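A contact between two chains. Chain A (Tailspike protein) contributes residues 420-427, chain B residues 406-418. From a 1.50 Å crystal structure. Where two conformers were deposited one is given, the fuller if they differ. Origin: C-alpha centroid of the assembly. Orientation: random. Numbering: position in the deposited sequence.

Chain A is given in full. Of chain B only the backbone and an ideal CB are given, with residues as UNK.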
ATOM      1  N   THR A 420     -25.978  -6.417  -2.921  1.00 16.91           N
ATOM      2  CA  THR A 420     -26.955  -6.058  -3.943  1.00 17.06           C
ATOM      3  C   THR A 420     -26.460  -6.371  -5.351  1.00 16.52           C
ATOM      4  O   THR A 420     -27.236  -6.771  -6.240  1.00 16.20           O
ATOM      5  CB  THR A 420     -27.302  -4.557  -3.871  1.00 18.44           C
ATOM      6  OG1 THR A 420     -28.042  -4.314  -2.676  1.00 24.23           O
ATOM      7  CG2 THR A 420     -28.188  -4.133  -5.028  1.00 20.81           C
ATOM      8  N   TYR A 421     -25.172  -6.154  -5.563  1.00 15.98           N
ATOM      9  CA  TYR A 421     -24.591  -6.321  -6.894  1.00 15.70           C
ATOM     10  C   TYR A 421     -23.156  -6.842  -6.756  1.00 15.98           C
ATOM     11  O   TYR A 421     -22.378  -6.299  -5.953  1.00 15.94           O
ATOM     12  CB  TYR A 421     -24.601  -4.970  -7.664  1.00 15.53           C
ATOM     13  CG  TYR A 421     -23.977  -5.110  -9.033  1.00 14.34           C
ATOM     14  CD1 TYR A 421     -24.700  -5.703 -10.099  1.00 17.15           C
ATOM     15  CD2 TYR A 421     -22.658  -4.712  -9.273  1.00 16.71           C
ATOM     16  CE1 TYR A 421     -24.110  -5.875 -11.367  1.00 17.04           C
ATOM     17  CE2 TYR A 421     -22.069  -4.897 -10.536  1.00 15.57           C
ATOM     18  CZ  TYR A 421     -22.793  -5.459 -11.567  1.00 16.77           C
ATOM     19  OH  TYR A 421     -22.180  -5.652 -12.793  1.00 19.04           O
ATOM     20  N   VAL A 422     -22.838  -7.860  -7.554  0.50 15.05           N
ATOM     21  CA  VAL A 422     -21.505  -8.447  -7.636  0.50 14.53           C
ATOM     22  C   VAL A 422     -21.004  -8.174  -9.064  0.50 14.36           C
ATOM     23  O   VAL A 422     -21.663  -8.554 -10.035  0.50 14.36           O
ATOM     24  CB  VAL A 422     -21.555  -9.985  -7.355  0.50 13.85           C
ATOM     25  CG1 VAL A 422     -20.224 -10.625  -7.638  0.50 13.74           C
ATOM     26  CG2 VAL A 422     -21.983 -10.282  -5.902  0.50 12.68           C
ATOM     27  N   ALA A 423     -19.851  -7.530  -9.193  1.00 15.01           N
ATOM     28  CA  ALA A 423     -19.340  -7.129 -10.506  1.00 15.09           C
ATOM     29  C   ALA A 423     -18.780  -8.273 -11.340  1.00 15.34           C
ATOM     30  O   ALA A 423     -18.436  -9.338 -10.818  1.00 15.81           O
ATOM     31  CB  ALA A 423     -18.250  -6.059 -10.324  1.00 16.26           C
ATOM     32  N   ASP A 424     -18.673  -8.009 -12.634  1.00 15.89           N
ATOM     33  CA  ASP A 424     -18.149  -8.971 -13.590  1.00 15.39           C
ATOM     34  C   ASP A 424     -16.700  -9.377 -13.284  1.00 15.76           C
ATOM     35  O   ASP A 424     -15.914  -8.603 -12.738  1.00 16.61           O
ATOM     36  CB  ASP A 424     -18.177  -8.381 -15.021  1.00 15.74           C
ATOM     37  CG  ASP A 424     -19.587  -8.074 -15.545  1.00 18.76           C
ATOM     38  OD1 ASP A 424     -20.599  -8.267 -14.845  1.00 21.12           O
ATOM     39  OD2 ASP A 424     -19.663  -7.631 -16.719  1.00 21.41           O
ATOM     40  N   ILE A 425     -16.361 -10.615 -13.642  1.00 15.29           N
ATOM     41  CA  ILE A 425     -14.978 -11.082 -13.763  1.00 15.38           C
ATOM     42  C   ILE A 425     -14.531 -10.924 -15.216  1.00 15.24           C
ATOM     43  O   ILE A 425     -15.245 -11.350 -16.138  1.00 15.19           O
ATOM     44  CB  ILE A 425     -14.917 -12.578 -13.373  1.00 16.07           C
ATOM     45  CG1 ILE A 425     -15.243 -12.732 -11.871  1.00 18.42           C
ATOM     46  CG2 ILE A 425     -13.570 -13.196 -13.731  1.00 17.69           C
ATOM     47  CD1 ILE A 425     -15.449 -14.175 -11.443  1.00 19.77           C
ATOM     48  N   GLN A 426     -13.370 -10.296 -15.417  1.00 15.24           N
ATOM     49  CA  GLN A 426     -12.772 -10.078 -16.755  1.00 14.66           C
ATOM     50  C   GLN A 426     -11.339 -10.585 -16.795  1.00 14.52           C
ATOM     51  O   GLN A 426     -10.652 -10.675 -15.752  1.00 14.53           O
ATOM     52  CB  GLN A 426     -12.852  -8.601 -17.176  1.00 15.54           C
ATOM     53  CG  GLN A 426     -14.338  -8.239 -17.442  1.00 16.17           C
ATOM     54  CD  GLN A 426     -14.553  -6.775 -17.727  1.00 15.83           C
ATOM     55  OE1 GLN A 426     -15.138  -6.049 -16.914  1.00 19.03           O
ATOM     56  NE2 GLN A 426     -14.070  -6.324 -18.874  1.00 16.33           N
ATOM     57  N   GLY A 427     -10.889 -10.918 -17.996  1.00 14.18           N
ATOM     58  CA  GLY A 427      -9.543 -11.486 -18.181  1.00 14.27           C
ATOM     59  C   GLY A 427      -9.485 -12.257 -19.482  1.00 14.99           C
ATOM     60  O   GLY A 427     -10.313 -12.043 -20.371  1.00 15.17           O
TER
ATOM     61  N   UNK B 406      -5.014  -9.107 -14.391  1.00 14.99           N
ATOM     62  CA  UNK B 406      -5.764  -8.878 -13.143  1.00 15.14           C
ATOM     63  C   UNK B 406      -6.517  -7.554 -13.178  1.00 15.13           C
ATOM     64  O   UNK B 406      -6.225  -6.641 -12.414  1.00 14.58           O
ATOM     65  CB  UNK B 406      -4.818  -8.901 -11.941  1.00 15.14           C
ATOM     66  N   UNK B 407      -7.443  -7.449 -14.121  1.00 14.67           N
ATOM     67  CA  UNK B 407      -8.260  -6.258 -14.307  1.00 14.94           C
ATOM     68  C   UNK B 407      -9.691  -6.540 -13.876  1.00 14.86           C
ATOM     69  O   UNK B 407     -10.259  -7.594 -14.202  1.00 15.41           O
ATOM     70  CB  UNK B 407      -8.219  -5.792 -15.764  1.00 14.94           C
ATOM     71  N   UNK B 408     -10.266  -5.585 -13.151  1.00 15.66           N
ATOM     72  CA  UNK B 408     -11.637  -5.652 -12.689  1.00 16.48           C
ATOM     73  C   UNK B 408     -12.342  -4.329 -12.981  1.00 16.30           C
ATOM     74  O   UNK B 408     -11.771  -3.255 -12.701  1.00 16.58           O
ATOM     75  CB  UNK B 408     -11.689  -5.980 -11.195  1.00 16.48           C
ATOM     76  N   UNK B 409     -13.553  -4.399 -13.562  1.00 15.62           N
ATOM     77  CA  UNK B 409     -14.351  -3.202 -13.830  1.00 16.36           C
ATOM     78  C   UNK B 409     -15.651  -3.297 -13.075  1.00 16.19           C
ATOM     79  O   UNK B 409     -16.450  -4.224 -13.325  1.00 16.84           O
ATOM     80  CB  UNK B 409     -14.611  -3.026 -15.328  1.00 16.36           C
ATOM     81  N   UNK B 410     -15.879  -2.373 -12.155  1.00 16.78           N
ATOM     82  CA  UNK B 410     -17.010  -2.476 -11.215  1.00 17.12           C
ATOM     83  C   UNK B 410     -18.247  -1.760 -11.709  1.00 18.02           C
ATOM     84  O   UNK B 410     -18.220  -0.991 -12.695  1.00 19.58           O
ATOM     85  CB  UNK B 410     -16.616  -1.911  -9.849  1.00 17.12           C
ATOM     86  N   UNK B 411     -19.357  -2.034 -11.025  1.00 17.94           N
ATOM     87  CA  UNK B 411     -20.585  -1.261 -11.211  1.00 20.09           C
ATOM     88  C   UNK B 411     -21.212  -1.466 -12.574  1.00 21.14           C
ATOM     89  O   UNK B 411     -21.086  -2.551 -13.164  1.00 21.58           O
ATOM     90  CB  UNK B 411     -20.301   0.228 -11.004  1.00 20.09           C
ATOM     91  N   UNK B 412     -21.872  -0.407 -13.053  1.00 21.65           N
ATOM     92  CA  UNK B 412     -22.622  -0.427 -14.311  1.00 22.52           C
ATOM     93  C   UNK B 412     -22.078   0.550 -15.354  1.00 22.12           C
ATOM     94  O   UNK B 412     -22.703   0.765 -16.389  1.00 23.86           O
ATOM     95  CB  UNK B 412     -24.093  -0.107 -14.037  1.00 22.52           C
ATOM     96  N   UNK B 413     -20.920   1.150 -15.076  1.00 21.17           N
ATOM     97  CA  UNK B 413     -20.263   2.048 -16.043  1.00 20.07           C
ATOM     98  C   UNK B 413     -19.529   1.276 -17.138  1.00 19.31           C
ATOM     99  O   UNK B 413     -19.705   0.058 -17.273  1.00 18.90           O
ATOM    100  CB  UNK B 413     -19.279   2.970 -15.321  1.00 20.07           C
ATOM    101  N   UNK B 414     -18.708   1.974 -17.928  1.00 17.56           N
ATOM    102  CA  UNK B 414     -17.961   1.284 -18.979  1.00 16.86           C
ATOM    103  C   UNK B 414     -17.043   0.218 -18.369  1.00 16.66           C
ATOM    104  O   UNK B 414     -16.421   0.415 -17.300  1.00 16.86           O
ATOM    105  CB  UNK B 414     -17.145   2.284 -19.801  1.00 16.86           C
ATOM    106  N   UNK B 415     -16.996  -0.924 -19.061  1.00 15.97           N
ATOM    107  CA  UNK B 415     -16.135  -2.048 -18.695  0.50 16.38           C
ATOM    108  C   UNK B 415     -15.262  -2.477 -19.869  1.00 16.08           C
ATOM    109  O   UNK B 415     -14.665  -3.552 -19.838  1.00 17.22           O
ATOM    110  CB  UNK B 415     -16.978  -3.229 -18.209  0.50 16.38           C
ATOM    111  N   UNK B 416     -15.159  -1.623 -20.892  1.00 15.51           N
ATOM    112  CA  UNK B 416     -14.400  -1.957 -22.082  1.00 15.79           C
ATOM    113  C   UNK B 416     -12.895  -1.889 -21.859  1.00 15.99           C
ATOM    114  O   UNK B 416     -12.372  -0.906 -21.315  1.00 15.19           O
ATOM    115  CB  UNK B 416     -14.795  -1.021 -23.226  1.00 15.79           C
ATOM    116  N   UNK B 417     -12.214  -2.934 -22.311  1.00 15.56           N
ATOM    117  CA  UNK B 417     -10.745  -3.060 -22.239  1.00 16.07           C
ATOM    118  C   UNK B 417     -10.203  -3.251 -23.657  1.00 15.97           C
ATOM    119  O   UNK B 417     -10.578  -4.218 -24.364  1.00 16.64           O
ATOM    120  CB  UNK B 417     -10.330  -4.225 -21.338  1.00 16.07           C
ATOM    121  N   UNK B 418      -9.357  -2.307 -24.091  1.00 15.35           N
ATOM    122  CA  UNK B 418      -8.721  -2.387 -25.399  1.00 15.56           C
ATOM    123  C   UNK B 418      -7.217  -2.456 -25.194  1.00 15.99           C
ATOM    124  O   UNK B 418      -6.632  -1.507 -24.669  1.00 16.83           O
ATOM    125  CB  UNK B 418      -9.103  -1.196 -26.280  1.00 15.56           C
TER

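No direct backbone hydrogen bond joins the two stretches; waters bridge their backbones instead, so the side chains of chain B need only fit where chain A comes near.

At 406 the CA-to-CB bond points away and the ideal CB has nothing of chain A within reach. The backbone, at phi 57° and psi 62°, is left-handed, which glycine, asparagine and aspartate tolerate best. The residue is N406(B).

Position 407 points sideways, its ideal CB 5.5 Å from O of Q426(A). Its extended backbone suits beta-branched residues, valine, isoleucine or threonine among them, and chain A makes no strong demand on the side chain. V407(B) fits. Its backbone carries the contact: one water accepts from N of V407(B) at 2.9 Å and donates to O of Q426(A) at 2.7 Å, and a second accepts from N of Q426(A) at 2.9 Å and donates to O of V407(B) at 2.7 Å.

Position 408 points away, but O of D424(A) lies 5.2 Å from the ideal CB, with room between for water. A small polar residue would suit, as would alanine. S408(B) places OG 2.6 Å from water 3, which donates to O of D424(A).

At 409 the sideways CB meets OE1 of Q426(A) at 3.5 Å, so a small residue is plausible: alanine, serine or cysteine. C409(B), rotamer m, brings CB to 3.4 Å and SG to 3.7 Å from OE1 of Q426(A). A water links its backbone N to O of D424(A) and to OE1 of Q426(A); another receives from N of D424(A) and donates to O of C409(B).

Position 410 points away, though its ideal CB is 4.5 Å from CB of A423(A). Many residues could fit; A410(B) packs its CA 3.9 Å from that methyl.

Position 411 has phi 68° and psi -149°, which by itself favours glycine. G411(B) leaves its O 3.3 Å from OH of Y421(A).

Positions 412, 413 and 414 make no contact with chain A. They are S412(B), G413(B) and T414(B).

Position 415 points toward chain A, with OE1 of Q426(A) 3.6 Å and OD2 of D424(A) 5.4 Å from its ideal CB. The nearby carboxylate invites lysine or arginine, though glutamine could also serve. K415(B) brings CE to 3.4 Å from OD2 of D424(A), but its NZ bonds within its own chain, to O of G411(B) at 3.1 Å and weakly to O of G413(B) at 3.3 Å. The direct hydrogen bond between the stretches uses its backbone: NE2 of Q426(A) donates to O of K415(B) at 3.0 Å, nearly straight at 168°, and would be available to any residue holding this backbone.

Position 416 points away; it is K416(B).

At 417 the CB points toward the Q426(A) amide, 4.9 Å from NE2, in a strand. Isoleucine, valine or leucine could cover it. I417(B) reaches CD1 to 3.5 Å from NE2 of Q426(A).

Position 418 is out of reach; it is L418(B).

Chain B, residues 406-418: NVSCAGSGTKKIL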
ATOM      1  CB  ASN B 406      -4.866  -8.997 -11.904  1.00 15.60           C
ATOM      2  CG  ASN B 406      -5.663  -8.931 -10.606  1.00 19.11           C
ATOM      3  OD1 ASN B 406      -6.832  -9.245 -10.592  1.00 22.56           O
ATOM      4  ND2 ASN B 406      -5.046  -8.448  -9.532  1.00 20.42           N
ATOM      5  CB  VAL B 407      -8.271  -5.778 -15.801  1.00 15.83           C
ATOM      6  CG1 VAL B 407      -9.049  -4.502 -15.940  1.00 16.66           C
ATOM      7  CG2 VAL B 407      -6.894  -5.576 -16.287  1.00 18.68           C
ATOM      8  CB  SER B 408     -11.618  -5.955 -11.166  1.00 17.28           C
ATOM      9  OG  SER B 408     -12.903  -5.837 -10.619  1.00 23.54           O
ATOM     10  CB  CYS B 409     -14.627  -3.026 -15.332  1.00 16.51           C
ATOM     11  SG  CYS B 409     -13.117  -3.025 -16.309  1.00 18.96           S
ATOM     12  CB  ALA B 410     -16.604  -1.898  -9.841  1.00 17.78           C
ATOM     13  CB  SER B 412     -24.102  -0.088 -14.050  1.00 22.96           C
ATOM     14  OG  SER B 412     -24.235   1.228 -13.513  1.00 25.58           O
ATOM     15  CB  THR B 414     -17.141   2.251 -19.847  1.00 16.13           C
ATOM     16  OG1 THR B 414     -16.434   1.484 -20.829  1.00 16.86           O
ATOM     17  CG2 THR B 414     -16.150   3.110 -19.004  1.00 17.56           C
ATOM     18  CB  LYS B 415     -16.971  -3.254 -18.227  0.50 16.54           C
ATOM     19  CG  LYS B 415     -18.146  -2.923 -17.327  0.50 18.84           C
ATOM     20  CD  LYS B 415     -18.573  -4.154 -16.533  0.50 19.75           C
ATOM     21  CE  LYS B 415     -20.078  -4.255 -16.482  0.50 22.51           C
ATOM     22  NZ  LYS B 415     -20.647  -2.928 -16.163  0.50 25.34           N
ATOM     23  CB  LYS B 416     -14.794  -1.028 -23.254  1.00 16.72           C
ATOM     24  CG  LYS B 416     -16.270  -1.124 -23.662  1.00 17.52           C
ATOM     25  CD  LYS B 416     -16.577  -0.230 -24.901  1.00 22.16           C
ATOM     26  CE  LYS B 416     -18.065  -0.322 -25.290  1.00 28.56           C
ATOM     27  NZ  LYS B 416     -18.966   0.024 -24.141  1.00 34.75           N
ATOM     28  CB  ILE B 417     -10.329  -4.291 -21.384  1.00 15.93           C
ATOM     29  CG1 ILE B 417     -10.904  -4.175 -19.970  1.00 16.61           C
ATOM     30  CG2 ILE B 417      -8.807  -4.453 -21.410  1.00 16.22           C
ATOM     31  CD1 ILE B 417     -10.743  -5.400 -19.109  1.00 18.18           C
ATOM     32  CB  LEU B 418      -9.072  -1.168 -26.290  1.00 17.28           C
ATOM     33  CG  LEU B 418      -8.296  -1.016 -27.631  1.00 21.50           C
ATOM     34  CD1 LEU B 418      -8.605  -2.149 -28.532  1.00 25.21           C
ATOM     35  CD2 LEU B 418      -8.599   0.290 -28.313  1.00 26.22           C
TER
HETATM   36  O   HOH W   1     -11.926  -9.349 -13.044  1.00 20.75           O
HETATM   37  O   HOH W   2      -8.063  -9.986 -15.399  1.00 36.31           O
HETATM   38  O   HOH W   3     -14.085  -8.141 -10.984  1.00179.06           O
HETATM   39  O   HOH W   4     -14.368  -6.895 -14.393  1.00 18.05           O
HETATM   40  O   HOH W   5     -19.055  -5.142 -13.355  1.00 21.24           O
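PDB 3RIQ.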